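Putative oxidoreductase (Yersinia pestis, PDB 3KUX) probably acts as an NAD(P)-dependent oxidoreductase, pairing an N-terminal dinucleotide-binding Rossmann fold with a C-terminal alpha/beta domain. Local coordinates at residues 118-123 with 311-316; 143-148 with 282-287. All coordinates share one frame; numbering follows the deposited sequence.

Following the chain from the N terminus, the Rossmann-fold region comes first, and its last parallel strand, 121-123, and the loop just before it supply residues 118-123, the first half of interaction 1. Soon afterwards the loop 143-148, between helix 131-142 and strand 148-156, opens interaction 2, which closes at strand 280-285 after 133 intervening residues. Interaction 1 closes only later, when the end of helix 303-313 returns to the Rossmann sheet, so the smaller loop lies wholly within the larger one. Interaction 2 joins elements within the C-terminal alpha/beta domain, whereas interaction 1 connects the two family regions. Their nearest atoms are about 25 Å apart, and they do not touch.

Interaction 1. Residues 118-123 with 311-316; sequences GLLLSV and DAIWGT
Leu120 meets Ala312 and Ile313, using a different part of its side chain for each. Its CD1 methyl lies 3.5 Å from Ala312 CB, and its CB is 4.0 Å from Ile313 CD1, with Leu120 CD2 a little farther from that same methyl. CG of Leu120 stands anti to the backbone N (chi1 169°), which carries the branched end across to the helix. Ile313 starts out along the flank of the contact, but its long CG1 arm brings CD1 back in, and the two side chains cross at about a right angle. No hydrogen bond spans the segments; the link is apolar throughout and buries 115 Å² in all, of which Leu120 contributes 59 Å².

The fold explains the meeting place. Strand 121-123 is the outermost strand of the parallel Rossmann sheet beside 93-96, and Leu120 just precedes it, with its N bonded to ND1 of His93. Ile313 also touches His93 and Ile8, so the last turn of helix 303-313, from the C-terminal region, rests where several strands begin. Dinucleotide cofactors in Rossmann folds usually bind at the other, C-terminal ends of these strands.

Beyond these three residues the two segments do not touch, and both run toward solvent at one end. The 311-316 chain turns off in a Schellman motif: Gly315, with phi 78°, is the first residue to leave helical backbone angles, its N bonded to Ala312 O at 2.8 Å, while Thr316 N reaches Asp311 O, also at 2.8 Å. Gly315 and Thr316 are exposed, as is Gly118 at the start of the other segment, whereas the three touching residues are partly exposed. Further along the strand, buried Ser122 engages different partners: its OG is hydrogen-bonded to Tyr305 OH, Asn319 OD1 and Val321 O.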
ATOM      1  N   GLY A 118      -1.681 -19.803 -14.676  1.00 31.51           N
ATOM      2  CA  GLY A 118      -0.500 -20.082 -13.857  1.00 30.38           C
ATOM      3  C   GLY A 118       0.459 -18.909 -13.724  1.00 29.28           C
ATOM      4  O   GLY A 118       1.665 -19.095 -13.555  1.00 29.39           O
ATOM      5  N   LEU A 119      -0.076 -17.696 -13.799  1.00 27.56           N
ATOM      6  CA  LEU A 119       0.742 -16.495 -13.690  1.00 26.48           C
ATOM      7  C   LEU A 119       0.565 -15.853 -12.317  1.00 25.18           C
ATOM      8  O   LEU A 119      -0.449 -16.061 -11.654  1.00 25.91           O
ATOM      9  CB  LEU A 119       0.369 -15.496 -14.789  1.00 26.15           C
ATOM     10  CG  LEU A 119       0.533 -15.978 -16.231  1.00 25.85           C
ATOM     11  CD1 LEU A 119      -0.278 -15.116 -17.191  1.00 26.04           C
ATOM     12  CD2 LEU A 119       2.004 -16.006 -16.626  1.00 23.21           C
ATOM     13  N   LEU A 120       1.555 -15.079 -11.889  1.00 22.60           N
ATOM     14  CA  LEU A 120       1.457 -14.394 -10.613  1.00 20.16           C
ATOM     15  C   LEU A 120       0.798 -13.040 -10.790  1.00 20.54           C
ATOM     16  O   LEU A 120       1.175 -12.266 -11.672  1.00 20.67           O
ATOM     17  CB  LEU A 120       2.828 -14.234  -9.955  1.00 19.32           C
ATOM     18  CG  LEU A 120       2.842 -13.291  -8.743  1.00 20.53           C
ATOM     19  CD1 LEU A 120       3.784 -13.781  -7.650  1.00 19.82           C
ATOM     20  CD2 LEU A 120       3.183 -11.864  -9.150  1.00 19.96           C
ATOM     21  N   LEU A 121      -0.198 -12.772  -9.951  1.00 19.37           N
ATOM     22  CA  LEU A 121      -0.866 -11.481  -9.921  1.00 16.91           C
ATOM     23  C   LEU A 121      -0.791 -10.939  -8.497  1.00 17.43           C
ATOM     24  O   LEU A 121      -1.139 -11.643  -7.546  1.00 18.32           O
ATOM     25  CB  LEU A 121      -2.318 -11.638 -10.352  1.00 15.94           C
ATOM     26  CG  LEU A 121      -3.183 -10.381 -10.320  1.00 16.54           C
ATOM     27  CD1 LEU A 121      -2.565  -9.280 -11.170  1.00 15.40           C
ATOM     28  CD2 LEU A 121      -4.590 -10.710 -10.786  1.00  8.60           C
ATOM     29  N   SER A 122      -0.328  -9.699  -8.352  1.00 15.10           N
ATOM     30  CA  SER A 122      -0.154  -9.098  -7.030  1.00 13.44           C
ATOM     31  C   SER A 122      -0.417  -7.591  -7.046  1.00 13.13           C
ATOM     32  O   SER A 122      -0.282  -6.943  -8.081  1.00 13.92           O
ATOM     33  CB  SER A 122       1.254  -9.390  -6.491  1.00 13.57           C
ATOM     34  OG  SER A 122       1.491  -8.733  -5.257  1.00  8.12           O
ATOM     35  N   VAL A 123      -0.792  -7.046  -5.892  1.00 11.06           N
ATOM     36  CA  VAL A 123      -1.068  -5.617  -5.763  1.00  9.78           C
ATOM     37  C   VAL A 123      -0.056  -4.931  -4.842  1.00 10.97           C
ATOM     38  O   VAL A 123       0.457  -5.534  -3.897  1.00 13.43           O
ATOM     39  CB  VAL A 123      -2.495  -5.365  -5.248  1.00 10.06           C
ATOM     40  CG1 VAL A 123      -2.767  -3.868  -5.112  1.00  6.79           C
ATOM     41  CG2 VAL A 123      -3.507  -6.013  -6.177  1.00 10.22           C
ATOM     42  N   ASP A 311      11.141 -13.530  -5.666  1.00 12.80           N
ATOM     43  CA  ASP A 311      11.200 -14.876  -5.112  1.00 13.65           C
ATOM     44  C   ASP A 311       9.944 -15.701  -5.382  1.00 14.77           C
ATOM     45  O   ASP A 311      10.019 -16.927  -5.495  1.00 15.78           O
ATOM     46  CB  ASP A 311      11.509 -14.823  -3.617  1.00 13.93           C
ATOM     47  CG  ASP A 311      12.912 -14.322  -3.336  1.00 18.50           C
ATOM     48  OD1 ASP A 311      13.717 -14.244  -4.290  1.00 28.79           O
ATOM     49  OD2 ASP A 311      13.217 -14.006  -2.170  1.00 20.51           O
ATOM     50  N   ALA A 312       8.796 -15.034  -5.486  1.00 14.05           N
ATOM     51  CA  ALA A 312       7.543 -15.722  -5.791  1.00 12.84           C
ATOM     52  C   ALA A 312       7.515 -16.217  -7.238  1.00 13.88           C
ATOM     53  O   ALA A 312       7.087 -17.341  -7.507  1.00 12.52           O
ATOM     54  CB  ALA A 312       6.362 -14.821  -5.515  1.00 12.98           C
ATOM     55  N   ILE A 313       7.968 -15.373  -8.162  1.00 13.00           N
ATOM     56  CA  ILE A 313       8.078 -15.756  -9.564  1.00 13.58           C
ATOM     57  C   ILE A 313       8.869 -17.051  -9.691  1.00 15.58           C
ATOM     58  O   ILE A 313       8.428 -18.008 -10.332  1.00 15.80           O
ATOM     59  CB  ILE A 313       8.810 -14.681 -10.392  1.00 14.25           C
ATOM     60  CG1 ILE A 313       8.061 -13.343 -10.351  1.00 14.58           C
ATOM     61  CG2 ILE A 313       9.017 -15.153 -11.821  1.00 10.79           C
ATOM     62  CD1 ILE A 313       6.649 -13.401 -10.870  1.00 18.05           C
ATOM     63  N   TRP A 314      10.050 -17.068  -9.080  1.00 17.71           N
ATOM     64  CA  TRP A 314      10.929 -18.229  -9.139  1.00 17.71           C
ATOM     65  C   TRP A 314      10.371 -19.404  -8.346  1.00 19.20           C
ATOM     66  O   TRP A 314      10.963 -20.477  -8.320  1.00 20.93           O
ATOM     67  CB  TRP A 314      12.338 -17.863  -8.665  1.00 16.08           C
ATOM     68  CG  TRP A 314      13.054 -16.961  -9.625  1.00 17.90           C
ATOM     69  CD1 TRP A 314      12.820 -16.846 -10.968  1.00 22.85           C
ATOM     70  CD2 TRP A 314      14.137 -16.070  -9.331  1.00 17.94           C
ATOM     71  NE1 TRP A 314      13.677 -15.926 -11.524  1.00 23.31           N
ATOM     72  CE2 TRP A 314      14.497 -15.436 -10.541  1.00 20.35           C
ATOM     73  CE3 TRP A 314      14.837 -15.743  -8.165  1.00 20.41           C
ATOM     74  CZ2 TRP A 314      15.524 -14.496 -10.617  1.00 19.51           C
ATOM     75  CZ3 TRP A 314      15.855 -14.806  -8.241  1.00 19.48           C
ATOM     76  CH2 TRP A 314      16.188 -14.192  -9.459  1.00 18.50           C
ATOM     77  N   GLY A 315       9.227 -19.189  -7.702  1.00 21.62           N
ATOM     78  CA  GLY A 315       8.532 -20.252  -6.982  1.00 23.51           C
ATOM     79  C   GLY A 315       9.136 -20.561  -5.627  1.00 25.27           C
ATOM     80  O   GLY A 315       8.789 -21.560  -5.000  1.00 25.17           O
ATOM     81  N   THR A 316      10.035 -19.696  -5.168  1.00 27.45           N
ATOM     82  CA  THR A 316      10.729 -19.909  -3.899  1.00 30.13           C
ATOM     83  C   THR A 316       9.866 -19.587  -2.674  1.00 29.85           C
ATOM     84  O   THR A 316       9.968 -20.256  -1.644  1.00 31.10           O
ATOM     85  CB  THR A 316      12.017 -19.061  -3.809  1.00 30.56           C
ATOM     86  OG1 THR A 316      12.596 -18.913  -5.112  1.00 36.04           O
ATOM     87  CG2 THR A 316      13.021 -19.713  -2.870  1.00 30.54           C
TER

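Interaction 2. Residues 143-148 with 282-287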
ATOM      1  N   GLY A 143       3.948  -9.557  22.658  1.00 17.76           N
ATOM      2  CA  GLY A 143       2.866  -9.633  23.628  1.00 16.31           C
ATOM      3  C   GLY A 143       2.957  -8.778  24.880  1.00 17.06           C
ATOM      4  O   GLY A 143       2.161  -8.956  25.803  1.00 18.43           O
ATOM      5  N   SER A 144       3.894  -7.838  24.927  1.00 15.63           N
ATOM      6  CA  SER A 144       4.018  -6.988  26.116  1.00 15.13           C
ATOM      7  C   SER A 144       2.795  -6.097  26.402  1.00 13.37           C
ATOM      8  O   SER A 144       2.510  -5.797  27.559  1.00 14.47           O
ATOM      9  CB  SER A 144       5.318  -6.165  26.102  1.00 16.07           C
ATOM     10  OG  SER A 144       5.452  -5.390  24.923  1.00 23.15           O
ATOM     11  N   LEU A 145       2.071  -5.681  25.364  1.00 11.76           N
ATOM     12  CA  LEU A 145       0.857  -4.872  25.566  1.00 10.86           C
ATOM     13  C   LEU A 145      -0.293  -5.693  26.139  1.00 10.21           C
ATOM     14  O   LEU A 145      -1.318  -5.141  26.546  1.00  9.52           O
ATOM     15  CB  LEU A 145       0.399  -4.206  24.263  1.00  8.29           C
ATOM     16  CG  LEU A 145       1.410  -3.315  23.543  1.00 12.41           C
ATOM     17  CD1 LEU A 145       0.836  -2.791  22.231  1.00  6.73           C
ATOM     18  CD2 LEU A 145       1.861  -2.166  24.436  1.00  6.00           C
ATOM     19  N   GLY A 146      -0.119  -7.012  26.163  1.00 10.23           N
ATOM     20  CA  GLY A 146      -1.162  -7.924  26.629  1.00 10.14           C
ATOM     21  C   GLY A 146      -2.157  -8.201  25.520  1.00 10.25           C
ATOM     22  O   GLY A 146      -1.791  -8.247  24.344  1.00  8.67           O
ATOM     23  N   ASN A 147      -3.418  -8.388  25.891  1.00 11.27           N
ATOM     24  CA  ASN A 147      -4.487  -8.481  24.903  1.00 13.16           C
ATOM     25  C   ASN A 147      -4.829  -7.097  24.358  1.00 13.46           C
ATOM     26  O   ASN A 147      -5.237  -6.208  25.108  1.00 14.96           O
ATOM     27  CB  ASN A 147      -5.727  -9.130  25.514  1.00 12.89           C
ATOM     28  CG  ASN A 147      -5.414 -10.444  26.203  1.00 16.52           C
ATOM     29  OD1 ASN A 147      -5.653 -10.600  27.404  1.00 19.34           O
ATOM     30  ND2 ASN A 147      -4.861 -11.394  25.451  1.00  7.46           N
ATOM     31  N   VAL A 148      -4.643  -6.913  23.057  1.00 12.45           N
ATOM     32  CA  VAL A 148      -4.949  -5.644  22.407  1.00 13.37           C
ATOM     33  C   VAL A 148      -6.458  -5.436  22.291  1.00 12.22           C
ATOM     34  O   VAL A 148      -7.174  -6.326  21.831  1.00 13.11           O
ATOM     35  CB  VAL A 148      -4.319  -5.585  21.007  1.00 13.07           C
ATOM     36  CG1 VAL A 148      -4.770  -4.342  20.265  1.00 13.08           C
ATOM     37  CG2 VAL A 148      -2.810  -5.633  21.116  1.00 13.90           C
ATOM     38  N   VAL A 282       6.482   3.034  24.564  1.00  7.92           N
ATOM     39  CA  VAL A 282       5.678   1.982  25.171  1.00  8.45           C
ATOM     40  C   VAL A 282       5.417   2.265  26.650  1.00  9.60           C
ATOM     41  O   VAL A 282       6.312   2.681  27.382  1.00 11.60           O
ATOM     42  CB  VAL A 282       6.326   0.598  25.009  1.00  8.18           C
ATOM     43  CG1 VAL A 282       5.466  -0.466  25.685  1.00  6.68           C
ATOM     44  CG2 VAL A 282       6.517   0.276  23.533  1.00  4.37           C
ATOM     45  N   THR A 283       4.181   2.051  27.080  1.00 10.11           N
ATOM     46  CA  THR A 283       3.821   2.241  28.479  1.00 10.67           C
ATOM     47  C   THR A 283       3.302   0.935  29.050  1.00 12.19           C
ATOM     48  O   THR A 283       2.325   0.379  28.546  1.00 13.96           O
ATOM     49  CB  THR A 283       2.735   3.306  28.638  1.00  9.88           C
ATOM     50  OG1 THR A 283       3.184   4.537  28.059  1.00 11.87           O
ATOM     51  CG2 THR A 283       2.416   3.519  30.104  1.00  7.59           C
ATOM     52  N   LEU A 284       3.957   0.440  30.096  1.00 12.54           N
ATOM     53  CA  LEU A 284       3.580  -0.842  30.671  1.00 13.37           C
ATOM     54  C   LEU A 284       3.194  -0.737  32.136  1.00 15.65           C
ATOM     55  O   LEU A 284       3.770   0.047  32.889  1.00 14.65           O
ATOM     56  CB  LEU A 284       4.708  -1.852  30.502  1.00 12.37           C
ATOM     57  CG  LEU A 284       5.172  -2.066  29.062  1.00 12.68           C
ATOM     58  CD1 LEU A 284       6.347  -3.030  29.023  1.00  3.53           C
ATOM     59  CD2 LEU A 284       4.018  -2.559  28.195  1.00  6.96           C
ATOM     60  N   SER A 285       2.207  -1.535  32.524  1.00 19.13           N
ATOM     61  CA  SER A 285       1.805  -1.651  33.912  1.00 24.07           C
ATOM     62  C   SER A 285       2.456  -2.899  34.481  1.00 27.62           C
ATOM     63  O   SER A 285       2.113  -4.009  34.083  1.00 27.45           O
ATOM     64  CB  SER A 285       0.286  -1.771  34.006  1.00 23.63           C
ATOM     65  OG  SER A 285      -0.156  -1.644  35.346  1.00 28.69           O
ATOM     66  N   HIS A 286       3.403  -2.724  35.399  1.00 33.70           N
ATOM     67  CA  HIS A 286       4.142  -3.865  35.938  1.00 39.61           C
ATOM     68  C   HIS A 286       3.626  -4.319  37.297  1.00 41.28           C
ATOM     69  O   HIS A 286       3.160  -5.448  37.445  1.00 43.50           O
ATOM     70  CB  HIS A 286       5.644  -3.571  36.010  1.00 40.84           C
ATOM     71  CG  HIS A 286       6.443  -4.676  36.632  1.00 48.79           C
ATOM     72  ND1 HIS A 286       7.101  -4.534  37.836  1.00 53.72           N
ATOM     73  CD2 HIS A 286       6.681  -5.946  36.222  1.00 53.72           C
ATOM     74  CE1 HIS A 286       7.715  -5.665  38.138  1.00 55.04           C
ATOM     75  NE2 HIS A 286       7.476  -6.538  37.175  1.00 56.54           N
ATOM     76  N   ASP A 287       3.725  -3.448  38.291  1.00 41.82           N
ATOM     77  CA  ASP A 287       3.236  -3.775  39.621  1.00 43.24           C
ATOM     78  C   ASP A 287       2.303  -2.678  40.101  1.00 42.82           C
ATOM     79  O   ASP A 287       2.536  -2.055  41.139  1.00 42.45           O
ATOM     80  CB  ASP A 287       4.401  -3.965  40.597  1.00 44.31           C
ATOM     81  CG  ASP A 287       5.041  -5.342  40.482  1.00 48.72           C
ATOM     82  OD1 ASP A 287       4.343  -6.288  40.062  1.00 52.51           O
ATOM     83  OD2 ASP A 287       6.240  -5.480  40.817  1.00 50.49           O
TER
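The turn that connects helix 131-142 to strand 148-156 brings Ser144 and Leu145 against Val282 and Leu284 of strand 280-285. Leu145 CD2 approaches both partners, lying 4.2 Å from Val282 CG1 and 4.4 Å from Leu284 CD2. The latter methyl also reaches the turn backbone, 3.6 Å from Ser144 O, and comes within 4.4 Å of Ser144 CB. Leu284 CD2 thus meets both a backbone carbonyl and the Leu145 methyl, without any hydrogen bond between the segments. Val282 CB points toward the turn; Leu284 starts along the flank and its methyl end comes nearer, while CB of the intervening Thr283 points away.

The turn is a type I beta turn from Gly143 to Gly146, closed by Gly146 N to Gly143 O at 3.0 Å, with Ser144 and Leu145 at its central positions. Gly143, whose phi is 83°, marks the exit from the helix. Further backbone bonds, Leu145 with Gln247 and Asn147 with Thr246, tie the loop to the connection between strands 241-245 and 248-252 of the mixed sheet. Strand 280-285 pairs with 248-252 and 290-295 in that sheet.

CG of Leu145 lies anti to the carbonyl carbon (chi1 -56°), letting its methyl end swing in although CB starts along the flank. The same leucine also touches Leu139 and Leu140 of the helix and Val243 of the sheet. Leu145 and Val282 are buried, and Ser144 and Leu284 remain partly exposed.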